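Local structure of VP5 (Halorubrum pleomorphic virus 2, 6QGI) at residues 382-387 with 418-423; 388-393 with 410-415. The protein is a haloarchaeal virus envelope protein that probably mediates fusion of the viral membrane with that of the host cell. One frame throughout, in Å; residues are numbered along the deposited sequence.

Contact 1: residues 382-387 with 418-423; sequences LNTAAN and TSIESA
I420 lays CD1 against the C-terminal end of strand 378-384, 3.8 Å from CG2 of T384 and 3.9 Å from CB of L382. Its CG1 is anti to the carbonyl carbon, while the other branch, CG2, meets CD2 of L382 at 3.9 Å, the two side chains crossing at about a right angle. A423 adds its methyl group beside L382 on the same face. Farther along, CG2 of T418 crosses T384 at about a right angle, against its CB and CG2. The T384 hydroxyl lies between its own backbone N and C (chi1 61°), where it bonds to the backbone N of E388, and CG2 is left to the apolar side.

On the other face N383 and S422 pack CB to CB, and the amide oxygen of N383 is held by the hydroxyl of T389. The backbones of N383 and S422 form a hydrogen-bonded antiparallel pair: N383 N donates to S422 O at 2.8 Å, nearly straight but from above the carbonyl plane. The carbonyl of N383 is gripped twice, by E421 N at 3.1 Å, almost along the C=O axis, and weakly by S422 N at 3.3 Å. The extra residue, E421, has a near-helical backbone (phi/psi -95/-40°) and brings CG within 3.8 Å of A385 CA. A type I turn from T384 to N387 follows; E421 and S422, both facing N383 across antiparallel strands, make a classic beta bulge.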
ATOM      1  N   LEU A 382      -7.242 -28.543 -13.394  1.00 54.38           N
ATOM      2  CA  LEU A 382      -8.264 -29.518 -13.047  1.00 55.75           C
ATOM      3  C   LEU A 382      -7.848 -30.936 -13.383  1.00 62.77           C
ATOM      4  O   LEU A 382      -7.285 -31.190 -14.448  1.00 63.18           O
ATOM      5  CB  LEU A 382      -9.588 -29.180 -13.734  1.00 55.43           C
ATOM      6  CG  LEU A 382     -10.167 -27.815 -13.391  1.00 58.78           C
ATOM      7  CD1 LEU A 382     -11.198 -27.414 -14.375  1.00 58.74           C
ATOM      8  CD2 LEU A 382     -10.709 -27.775 -11.992  1.00 60.80           C
ATOM      9  N   ASN A 383      -8.130 -31.858 -12.451  1.00 61.14           N
ATOM     10  CA  ASN A 383      -7.846 -33.283 -12.569  1.00 63.30           C
ATOM     11  C   ASN A 383      -9.163 -34.041 -12.715  1.00 68.42           C
ATOM     12  O   ASN A 383      -9.959 -34.137 -11.771  1.00 67.69           O
ATOM     13  CB  ASN A 383      -7.022 -33.788 -11.370  1.00 65.14           C
ATOM     14  CG  ASN A 383      -5.617 -33.235 -11.288  1.00 86.04           C
ATOM     15  OD1 ASN A 383      -5.032 -32.793 -12.274  1.00 79.15           O
ATOM     16  ND2 ASN A 383      -5.044 -33.238 -10.097  1.00 76.80           N
ATOM     17  N   THR A 384      -9.396 -34.543 -13.934  1.00 66.27           N
ATOM     18  CA  THR A 384     -10.597 -35.277 -14.329  1.00 67.05           C
ATOM     19  C   THR A 384     -10.595 -36.695 -13.712  1.00 73.25           C
ATOM     20  O   THR A 384      -9.537 -37.181 -13.297  1.00 73.75           O
ATOM     21  CB  THR A 384     -10.697 -35.322 -15.868  1.00 75.38           C
ATOM     22  OG1 THR A 384      -9.561 -36.003 -16.382  1.00 76.84           O
ATOM     23  CG2 THR A 384     -10.780 -33.933 -16.507  1.00 72.10           C
ATOM     24  N   ALA A 385     -11.787 -37.349 -13.667  1.00 70.62           N
ATOM     25  CA  ALA A 385     -12.003 -38.708 -13.147  1.00 72.24           C
ATOM     26  C   ALA A 385     -11.182 -39.757 -13.911  1.00 78.46           C
ATOM     27  O   ALA A 385     -10.764 -40.747 -13.311  1.00 79.65           O
ATOM     28  CB  ALA A 385     -13.480 -39.066 -13.210  1.00 73.03           C
ATOM     29  N   ALA A 386     -10.924 -39.515 -15.217  1.00 75.28           N
ATOM     30  CA  ALA A 386     -10.126 -40.378 -16.094  1.00 77.08           C
ATOM     31  C   ALA A 386      -8.615 -40.026 -16.027  1.00 81.52           C
ATOM     32  O   ALA A 386      -7.855 -40.346 -16.948  1.00 81.80           O
ATOM     33  CB  ALA A 386     -10.636 -40.272 -17.524  1.00 77.97           C
ATOM     34  N   ASN A 387      -8.195 -39.391 -14.907  1.00 78.04           N
ATOM     35  CA  ASN A 387      -6.839 -38.949 -14.555  1.00 78.09           C
ATOM     36  C   ASN A 387      -6.207 -38.035 -15.639  1.00 81.20           C
ATOM     37  O   ASN A 387      -5.001 -38.104 -15.899  1.00 81.83           O
ATOM     38  CB  ASN A 387      -5.935 -40.143 -14.199  1.00 82.33           C
ATOM     39  CG  ASN A 387      -6.214 -40.702 -12.817  1.00111.65           C
ATOM     40  OD1 ASN A 387      -6.814 -40.053 -11.948  1.00105.74           O
ATOM     41  ND2 ASN A 387      -5.775 -41.921 -12.570  1.00107.32           N
ATOM     42  N   THR A 418     -17.063 -36.103 -18.245  1.00 76.59           N
ATOM     43  CA  THR A 418     -16.395 -36.646 -17.055  1.00 76.44           C
ATOM     44  C   THR A 418     -16.786 -35.840 -15.793  1.00 78.20           C
ATOM     45  O   THR A 418     -17.630 -34.950 -15.874  1.00 76.52           O
ATOM     46  CB  THR A 418     -14.851 -36.702 -17.276  1.00 83.80           C
ATOM     47  OG1 THR A 418     -14.213 -37.299 -16.145  1.00 82.81           O
ATOM     48  CG2 THR A 418     -14.226 -35.341 -17.597  1.00 80.64           C
ATOM     49  N   SER A 419     -16.220 -36.210 -14.628  1.00 74.57           N
ATOM     50  CA  SER A 419     -16.434 -35.547 -13.343  1.00 72.97           C
ATOM     51  C   SER A 419     -15.090 -35.094 -12.754  1.00 75.39           C
ATOM     52  O   SER A 419     -14.161 -35.902 -12.668  1.00 76.67           O
ATOM     53  CB  SER A 419     -17.166 -36.468 -12.372  1.00 77.74           C
ATOM     54  OG  SER A 419     -18.477 -36.774 -12.820  1.00 87.17           O
ATOM     55  N   ILE A 420     -14.987 -33.808 -12.363  1.00 68.68           N
ATOM     56  CA  ILE A 420     -13.769 -33.245 -11.766  1.00 67.22           C
ATOM     57  C   ILE A 420     -13.655 -33.766 -10.325  1.00 70.03           C
ATOM     58  O   ILE A 420     -14.555 -33.542  -9.504  1.00 68.83           O
ATOM     59  CB  ILE A 420     -13.703 -31.684 -11.838  1.00 68.42           C
ATOM     60  CG1 ILE A 420     -13.874 -31.140 -13.282  1.00 68.33           C
ATOM     61  CG2 ILE A 420     -12.419 -31.135 -11.186  1.00 68.66           C
ATOM     62  CD1 ILE A 420     -12.701 -31.431 -14.314  1.00 76.44           C
ATOM     63  N   GLU A 421     -12.562 -34.488 -10.043  1.00 66.79           N
ATOM     64  CA  GLU A 421     -12.291 -35.084  -8.736  1.00 66.82           C
ATOM     65  C   GLU A 421     -11.413 -34.171  -7.893  1.00 68.59           C
ATOM     66  O   GLU A 421     -11.642 -34.052  -6.687  1.00 67.92           O
ATOM     67  CB  GLU A 421     -11.631 -36.468  -8.890  1.00 70.28           C
ATOM     68  CG  GLU A 421     -12.510 -37.519  -9.553  1.00 81.48           C
ATOM     69  CD  GLU A 421     -13.840 -37.814  -8.884  1.00103.37           C
ATOM     70  OE1 GLU A 421     -13.874 -37.935  -7.637  1.00 98.77           O
ATOM     71  OE2 GLU A 421     -14.849 -37.944  -9.614  1.00 99.00           O
ATOM     72  N   SER A 422     -10.414 -33.526  -8.527  1.00 63.73           N
ATOM     73  CA  SER A 422      -9.470 -32.614  -7.878  1.00 61.85           C
ATOM     74  C   SER A 422      -9.225 -31.367  -8.728  1.00 62.47           C
ATOM     75  O   SER A 422      -9.323 -31.424  -9.953  1.00 61.95           O
ATOM     76  CB  SER A 422      -8.144 -33.323  -7.617  1.00 66.76           C
ATOM     77  OG  SER A 422      -8.321 -34.520  -6.875  1.00 77.96           O
ATOM     78  N   ALA A 423      -8.886 -30.245  -8.069  1.00 56.71           N
ATOM     79  CA  ALA A 423      -8.582 -28.960  -8.703  1.00 54.61           C
ATOM     80  C   ALA A 423      -7.673 -28.124  -7.818  1.00 57.09           C
ATOM     81  O   ALA A 423      -7.812 -28.165  -6.594  1.00 56.72           O
ATOM     82  CB  ALA A 423      -9.861 -28.200  -8.981  1.00 54.10           C
TER

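Contact 2: residues 388-393 with 410-415. With NAG (2-acetamido-2-deoxy-beta-D-glucopyranose), chain B.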
ATOM      1  N   GLU A 388      -7.022 -37.131 -16.206  1.00 75.66           N
ATOM      2  CA  GLU A 388      -6.562 -36.157 -17.195  1.00 74.42           C
ATOM      3  C   GLU A 388      -6.403 -34.807 -16.492  1.00 75.52           C
ATOM      4  O   GLU A 388      -7.334 -34.338 -15.831  1.00 73.85           O
ATOM      5  CB  GLU A 388      -7.519 -36.056 -18.401  1.00 75.78           C
ATOM      6  CG  GLU A 388      -7.729 -37.347 -19.178  1.00 88.90           C
ATOM      7  CD  GLU A 388      -8.801 -37.311 -20.255  1.00110.42           C
ATOM      8  OE1 GLU A 388      -9.698 -36.440 -20.186  1.00102.98           O
ATOM      9  OE2 GLU A 388      -8.756 -38.173 -21.162  1.00107.29           O
ATOM     10  N   THR A 389      -5.207 -34.212 -16.599  1.00 71.32           N
ATOM     11  CA  THR A 389      -4.877 -32.936 -15.967  1.00 69.03           C
ATOM     12  C   THR A 389      -4.792 -31.838 -17.028  1.00 70.36           C
ATOM     13  O   THR A 389      -4.060 -31.988 -18.011  1.00 70.72           O
ATOM     14  CB  THR A 389      -3.578 -33.073 -15.164  1.00 79.86           C
ATOM     15  OG1 THR A 389      -3.734 -34.121 -14.202  1.00 83.00           O
ATOM     16  CG2 THR A 389      -3.174 -31.776 -14.469  1.00 76.76           C
ATOM     17  N   VAL A 390      -5.564 -30.748 -16.833  1.00 64.14           N
ATOM     18  CA  VAL A 390      -5.597 -29.604 -17.751  1.00 62.52           C
ATOM     19  C   VAL A 390      -5.615 -28.282 -16.951  1.00 62.86           C
ATOM     20  O   VAL A 390      -6.428 -28.119 -16.038  1.00 61.27           O
ATOM     21  CB  VAL A 390      -6.782 -29.669 -18.764  1.00 66.63           C
ATOM     22  CG1 VAL A 390      -6.783 -28.454 -19.692  1.00 65.52           C
ATOM     23  CG2 VAL A 390      -6.763 -30.959 -19.584  1.00 68.36           C
ATOM     24  N   ALA A 391      -4.720 -27.344 -17.319  1.00 57.91           N
ATOM     25  CA  ALA A 391      -4.607 -26.016 -16.717  1.00 55.38           C
ATOM     26  C   ALA A 391      -5.185 -24.957 -17.664  1.00 56.83           C
ATOM     27  O   ALA A 391      -4.875 -24.964 -18.859  1.00 57.18           O
ATOM     28  CB  ALA A 391      -3.153 -25.705 -16.393  1.00 56.16           C
ATOM     29  N   VAL A 392      -6.058 -24.082 -17.138  1.00 50.79           N
ATOM     30  CA  VAL A 392      -6.710 -23.014 -17.904  1.00 49.40           C
ATOM     31  C   VAL A 392      -6.424 -21.675 -17.215  1.00 51.36           C
ATOM     32  O   VAL A 392      -6.722 -21.528 -16.029  1.00 50.49           O
ATOM     33  CB  VAL A 392      -8.240 -23.252 -18.085  1.00 53.18           C
ATOM     34  CG1 VAL A 392      -8.888 -22.131 -18.897  1.00 52.26           C
ATOM     35  CG2 VAL A 392      -8.526 -24.610 -18.721  1.00 54.49           C
ATOM     36  N   ASP A 393      -5.860 -20.705 -17.961  1.00 46.73           N
ATOM     37  CA  ASP A 393      -5.529 -19.371 -17.453  1.00 44.79           C
ATOM     38  C   ASP A 393      -6.798 -18.576 -17.145  1.00 47.45           C
ATOM     39  O   ASP A 393      -7.827 -18.781 -17.796  1.00 47.28           O
ATOM     40  CB  ASP A 393      -4.643 -18.610 -18.451  1.00 46.55           C
ATOM     41  CG  ASP A 393      -3.402 -19.358 -18.914  1.00 55.94           C
ATOM     42  OD1 ASP A 393      -2.856 -20.160 -18.123  1.00 56.50           O
ATOM     43  OD2 ASP A 393      -2.973 -19.137 -20.064  1.00 61.53           O
ATOM     44  N   SER A 410     -12.781 -29.430 -24.195  1.00 65.75           N
ATOM     45  CA  SER A 410     -12.917 -30.576 -25.098  1.00 68.08           C
ATOM     46  C   SER A 410     -11.704 -30.748 -26.056  1.00 74.74           C
ATOM     47  O   SER A 410     -11.305 -31.908 -26.242  1.00 75.91           O
ATOM     48  CB  SER A 410     -14.216 -30.496 -25.892  1.00 71.73           C
ATOM     49  OG  SER A 410     -14.286 -29.353 -26.726  1.00 79.78           O
ATOM     50  N   PRO A 411     -11.065 -29.672 -26.619  1.00 71.86           N
ATOM     51  CA  PRO A 411      -9.910 -29.898 -27.506  1.00 73.20           C
ATOM     52  C   PRO A 411      -8.725 -30.554 -26.800  1.00 78.57           C
ATOM     53  O   PRO A 411      -8.049 -31.381 -27.410  1.00 79.91           O
ATOM     54  CB  PRO A 411      -9.547 -28.490 -27.982  1.00 73.89           C
ATOM     55  CG  PRO A 411     -10.809 -27.690 -27.796  1.00 76.98           C
ATOM     56  CD  PRO A 411     -11.361 -28.223 -26.530  1.00 71.96           C
ATOM     57  N   GLU A 412      -8.480 -30.192 -25.527  1.00 74.72           N
ATOM     58  CA  GLU A 412      -7.372 -30.723 -24.729  1.00 75.46           C
ATOM     59  C   GLU A 412      -7.714 -32.073 -24.066  1.00 80.55           C
ATOM     60  O   GLU A 412      -6.807 -32.765 -23.587  1.00 80.86           O
ATOM     61  CB  GLU A 412      -6.924 -29.707 -23.661  1.00 75.33           C
ATOM     62  CG  GLU A 412      -6.245 -28.474 -24.238  1.00 87.77           C
ATOM     63  CD  GLU A 412      -5.991 -27.339 -23.265  1.00113.18           C
ATOM     64  OE1 GLU A 412      -6.970 -26.820 -22.680  1.00111.72           O
ATOM     65  OE2 GLU A 412      -4.812 -26.948 -23.107  1.00108.06           O
ATOM     66  N   LEU A 413      -9.004 -32.453 -24.050  1.00 77.40           N
ATOM     67  CA  LEU A 413      -9.454 -33.707 -23.444  1.00 78.39           C
ATOM     68  C   LEU A 413      -9.769 -34.799 -24.471  1.00 84.56           C
ATOM     69  O   LEU A 413     -10.067 -34.516 -25.635  1.00 84.32           O
ATOM     70  CB  LEU A 413     -10.697 -33.482 -22.565  1.00 77.23           C
ATOM     71  CG  LEU A 413     -10.525 -32.726 -21.243  1.00 80.35           C
ATOM     72  CD1 LEU A 413     -11.866 -32.459 -20.599  1.00 79.54           C
ATOM     73  CD2 LEU A 413      -9.623 -33.464 -20.266  1.00 83.30           C
ATOM     74  N   GLU A 414      -9.715 -36.059 -24.005  1.00 82.95           N
ATOM     75  CA  GLU A 414     -10.026 -37.276 -24.761  1.00 84.97           C
ATOM     76  C   GLU A 414     -11.392 -37.809 -24.320  1.00 88.97           C
ATOM     77  O   GLU A 414     -12.106 -38.432 -25.109  1.00 89.58           O
ATOM     78  CB  GLU A 414      -8.929 -38.335 -24.555  1.00 88.20           C
ATOM     79  CG  GLU A 414      -7.698 -38.177 -25.436  1.00100.03           C
ATOM     80  CD  GLU A 414      -6.975 -36.841 -25.448  1.00120.89           C
ATOM     81  OE1 GLU A 414      -6.586 -36.361 -24.359  1.00114.59           O
ATOM     82  OE2 GLU A 414      -6.790 -36.277 -26.551  1.00115.67           O
ATOM     83  N   THR A 415     -11.740 -37.554 -23.042  1.00 84.55           N
ATOM     84  CA  THR A 415     -13.016 -37.899 -22.417  1.00 84.12           C
ATOM     85  C   THR A 415     -13.636 -36.569 -21.972  1.00 85.83           C
ATOM     86  O   THR A 415     -13.373 -36.087 -20.867  1.00 84.27           O
ATOM     87  CB  THR A 415     -12.833 -38.939 -21.280  1.00 92.89           C
ATOM     88  OG1 THR A 415     -11.929 -38.425 -20.304  1.00 93.89           O
ATOM     89  CG2 THR A 415     -12.341 -40.291 -21.786  1.00 92.93           C
TER
HETATM   90  C1  NAG B 601      -5.420 -18.130 -23.274  1.00 64.73           C
HETATM   91  C2  NAG B 601      -4.037 -17.971 -22.652  1.00 66.46           C
HETATM   92  C3  NAG B 601      -2.876 -17.872 -23.651  1.00 66.43           C
HETATM   93  C4  NAG B 601      -3.100 -18.796 -24.846  1.00 67.47           C
HETATM   94  C5  NAG B 601      -4.486 -18.552 -25.435  1.00 67.63           C
HETATM   95  C6  NAG B 601      -4.773 -19.356 -26.684  1.00 69.49           C
HETATM   96  C7  NAG B 601      -4.994 -16.049 -21.313  1.00 67.98           C
HETATM   97  C8  NAG B 601      -4.812 -15.326 -20.009  1.00 66.78           C
HETATM   98  N2  NAG B 601      -3.967 -16.871 -21.683  1.00 67.60           N
HETATM   99  O3  NAG B 601      -1.668 -18.244 -22.996  1.00 66.45           O
HETATM  100  O4  NAG B 601      -2.092 -18.566 -25.827  1.00 67.97           O
HETATM  101  O5  NAG B 601      -5.478 -18.917 -24.465  1.00 66.47           O
HETATM  102  O6  NAG B 601      -5.990 -18.942 -27.294  1.00 69.23           O
HETATM  103  O7  NAG B 601      -5.997 -15.885 -21.994  1.00 68.91           O
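This is a side-chain contact at the surface of the protein, where the loop between strands 405-408 and 418-427 runs past strand 389-393 without pairing with it. The backbones stay well apart, CA of E388 lying 7.3 Å from CA of L413, and three residues of the loop side, E412, L413 and T415, supply most of the touching groups. E388 reaches over with CD anti to CA, so that the side chain runs out straight (chi2 172°). Its OE1 lies 3.0 Å from OG1 of T415, which donates a weak hydrogen bond.

L413 tucks CD2 against E388 and V390, 3.8 Å from CB of E388 and 3.9 Å from CG2 of V390; it also packs on T384. V390 has CG1 anti to its backbone N (chi1 180°), and this branch meets OE1 of E412 at 3.4 Å, while CG2 turns to the leucine. At the far end of the strand D393 does not touch the loop but neighbours the N-acetylglucosamine linked to N396, with OD2 3.3 Å from the sugar O3 in a weak hydrogen bond.

The carboxylates of E388 and E414 stand 4.3 Å apart, OE2 to OE1, with planes 75° apart. Such crowding of like charge would tend to raise the proton affinity of one or both, while the weak bond from T415 may stabilise the charge on E388.

How the contacts relate
In this part of the chain strand 378-384 comes first; the chain then turns through 384-387 and returns as strand 389-393, its antiparallel neighbour. It then passes the glycosylated N396 and strands 398-399 and 405-408 before the loop 410-415 comes back to close contact 2. A few residues later strand 418-427 pairs with the other edge of 378-384 and closes contact 1, so the smaller loop lies wholly within the larger. The contacts, with centres about 10 Å apart, share the hairpin: L382 pairs with V390, while A386 and T384 touch T415 and L413. Together they tie hairpin, returning loop and strand 418-427 into one unit.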